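Local atomic coordinates of ACP (Streptomyces sp. MSC090213JE08, PDB entry 6KXF), a protein that probably carries the growing acyl chain on a phosphopantetheine arm to the ketosynthase/chain length factor during ishigamide biosynthesis. Residues 13-18 with 49-54. Sequence-based numbering, arbitrary orientation.
Sequences REIIAE and SALEME
Ile15 meets Ala50, Leu51 and Glu54 in a compact example of one branched side chain joining two helices. The segments 13-18 and 49-54 run in roughly antiparallel directions, at 144°, with their axes 9.9 Å apart at closest approach. From segment 13-18 of helix 8-20, the bond leaving the backbone of Ile15 aims its CB at the other helix, and the two branches then part. The methyl CG2, anti to the backbone N, presses on the methyl of Ala50, where Ile15 CG2 and Ala50 CB lie 3.3 Å apart, tighter than ordinary van der Waals contact. The same methyl reaches Leu51, with Ile15 CG2 to Leu51 CD2 at 3.8 Å. The longer branch, extended through CG1 (chi2 162°), places CD1 against Glu54, and Ile15 CD1 is 3.6 Å from Glu54 CG and 4.0 Å from Leu51 CD2. Glu54, its chain bent at chi2 (68°), lays its aliphatic part against this methyl, with Ile15 CD1 also 3.9 Å from Glu54 CD, while OE2 forms a salt bridge with Arg11 of helix 8-20. The small Ala50 is consistent with the 6.6 Å between the CA atoms of Ile15 and Ala50. Replacing Ile15 by an alanine would probably leave the methyls of Ala50 and Leu51 and the aliphatic part of Glu54 without their shared partner and open a gap between the helices. In the helical carrier-protein fold, this contact joins helix 8-20 to helix 41-55, whose N-terminal part bears Ser41, Leu42 and Ile45, which line the ligand pocket, while helix 72-81 packs alongside, touching Ile16 through Thr73 and Leu51 through Thr77.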
loop_
_atom_site.group_PDB
_atom_site.type_symbol
_atom_site.label_atom_id
_atom_site.label_comp_id
_atom_site.label_asym_id
_atom_site.label_seq_id
_atom_site.Cartn_x
_atom_site.Cartn_y
_atom_site.Cartn_z
ATOM N N ARG C 13 1.388 10.458 36.537
ATOM C CA ARG C 13 0.605 9.217 36.751
ATOM C C ARG C 13 -0.501 9.107 35.690
ATOM O O ARG C 13 -0.667 8.070 35.040
ATOM C CB ARG C 13 -0.038 9.215 38.144
ATOM C CG ARG C 13 0.691 8.404 39.211
ATOM C CD ARG C 13 -0.171 8.054 40.432
ATOM N NE ARG C 13 -1.536 7.628 40.092
ATOM C CZ ARG C 13 -1.999 6.369 40.110
ATOM N NH1 ARG C 13 -1.342 5.423 40.765
ATOM N NH2 ARG C 13 -3.120 6.058 39.468
ATOM N N GLU C 14 -1.256 10.197 35.523
ATOM C CA GLU C 14 -2.460 10.236 34.667
ATOM C C GLU C 14 -2.073 10.083 33.182
ATOM O O GLU C 14 -2.783 9.423 32.391
ATOM C CB GLU C 14 -3.220 11.539 34.935
ATOM C CG GLU C 14 -4.614 11.596 34.334
ATOM C CD GLU C 14 -5.272 12.960 34.457
ATOM O OE1 GLU C 14 -4.540 13.978 34.524
ATOM O OE2 GLU C 14 -6.515 13.009 34.497
ATOM N N ILE C 15 -0.948 10.706 32.805
ATOM C CA ILE C 15 -0.397 10.607 31.451
ATOM C C ILE C 15 0.007 9.146 31.201
ATOM O O ILE C 15 -0.523 8.527 30.260
ATOM C CB ILE C 15 0.770 11.600 31.236
ATOM C CG1 ILE C 15 0.265 13.038 31.070
ATOM C CG2 ILE C 15 1.635 11.181 30.056
ATOM C CD1 ILE C 15 1.322 14.106 31.284
ATOM N N ILE C 16 0.908 8.617 32.051
ATOM C CA ILE C 16 1.377 7.216 31.990
ATOM C C ILE C 16 0.179 6.265 31.817
ATOM O O ILE C 16 0.056 5.570 30.778
ATOM C CB ILE C 16 2.184 6.844 33.245
ATOM C CG1 ILE C 16 3.519 7.582 33.300
ATOM C CG2 ILE C 16 2.359 5.331 33.338
ATOM C CD1 ILE C 16 4.510 7.006 34.295
ATOM N N ALA C 17 -0.696 6.249 32.836
ATOM C CA ALA C 17 -1.819 5.337 32.924
ATOM C C ALA C 17 -2.576 5.315 31.591
ATOM O O ALA C 17 -2.866 4.241 31.076
ATOM C CB ALA C 17 -2.722 5.718 34.080
ATOM N N GLU C 18 -2.854 6.493 31.019
ATOM C CA GLU C 18 -3.634 6.590 29.777
ATOM C C GLU C 18 -2.869 5.964 28.594
ATOM O O GLU C 18 -3.499 5.524 27.629
ATOM C CB GLU C 18 -3.991 8.048 29.474
ATOM C CG GLU C 18 -5.070 8.213 28.407
ATOM C CD GLU C 18 -4.883 9.402 27.470
ATOM O OE1 GLU C 18 -4.945 10.556 27.957
ATOM O OE2 GLU C 18 -4.670 9.176 26.249
ATOM N N SER C 49 6.320 10.685 24.602
ATOM C CA SER C 49 5.706 11.667 23.672
ATOM C C SER C 49 4.696 12.558 24.404
ATOM O O SER C 49 4.617 13.767 24.116
ATOM C CB SER C 49 5.041 11.022 22.473
ATOM O OG SER C 49 4.479 12.033 21.608
ATOM N N ALA C 50 3.885 11.944 25.276
ATOM C CA ALA C 50 2.855 12.669 26.081
ATOM C C ALA C 50 3.524 13.645 27.074
ATOM O O ALA C 50 3.163 14.809 27.129
ATOM C CB ALA C 50 1.942 11.683 26.788
ATOM N N LEU C 51 4.539 13.184 27.811
ATOM C CA LEU C 51 5.272 14.063 28.729
ATOM C C LEU C 51 5.836 15.280 27.976
ATOM O O LEU C 51 5.653 16.412 28.424
ATOM C CB LEU C 51 6.388 13.276 29.418
ATOM C CG LEU C 51 5.939 12.046 30.205
ATOM C CD1 LEU C 51 7.134 11.302 30.782
ATOM C CD2 LEU C 51 4.958 12.432 31.305
ATOM N N GLU C 52 6.518 15.046 26.840
ATOM C CA GLU C 52 7.131 16.109 26.049
ATOM C C GLU C 52 6.093 17.195 25.737
ATOM O O GLU C 52 6.353 18.389 25.866
ATOM C CB GLU C 52 7.684 15.560 24.727
ATOM C CG GLU C 52 9.078 14.948 24.795
ATOM C CD GLU C 52 9.716 14.678 23.426
ATOM O OE1 GLU C 52 8.981 14.386 22.465
ATOM O OE2 GLU C 52 10.945 14.784 23.310
ATOM N N MET C 53 4.911 16.763 25.288
ATOM C CA MET C 53 3.859 17.678 24.888
ATOM C C MET C 53 3.308 18.434 26.104
ATOM O O MET C 53 3.081 19.643 26.012
ATOM C CB MET C 53 2.715 16.934 24.204
ATOM C CG MET C 53 1.980 17.791 23.202
ATOM S SD MET C 53 0.789 16.828 22.258
ATOM C CE MET C 53 1.715 15.328 21.899
ATOM N N GLU C 54 3.099 17.715 27.218
ATOM C CA GLU C 54 2.542 18.276 28.449
ATOM C C GLU C 54 3.343 19.514 28.865
ATOM O O GLU C 54 2.769 20.557 29.160
ATOM C CB GLU C 54 2.568 17.247 29.583
ATOM C CG GLU C 54 1.817 17.675 30.843
ATOM C CD GLU C 54 0.304 17.784 30.718
ATOM O OE1 GLU C 54 -0.324 18.299 31.657
ATOM O OE2 GLU C 54 -0.247 17.360 29.686
#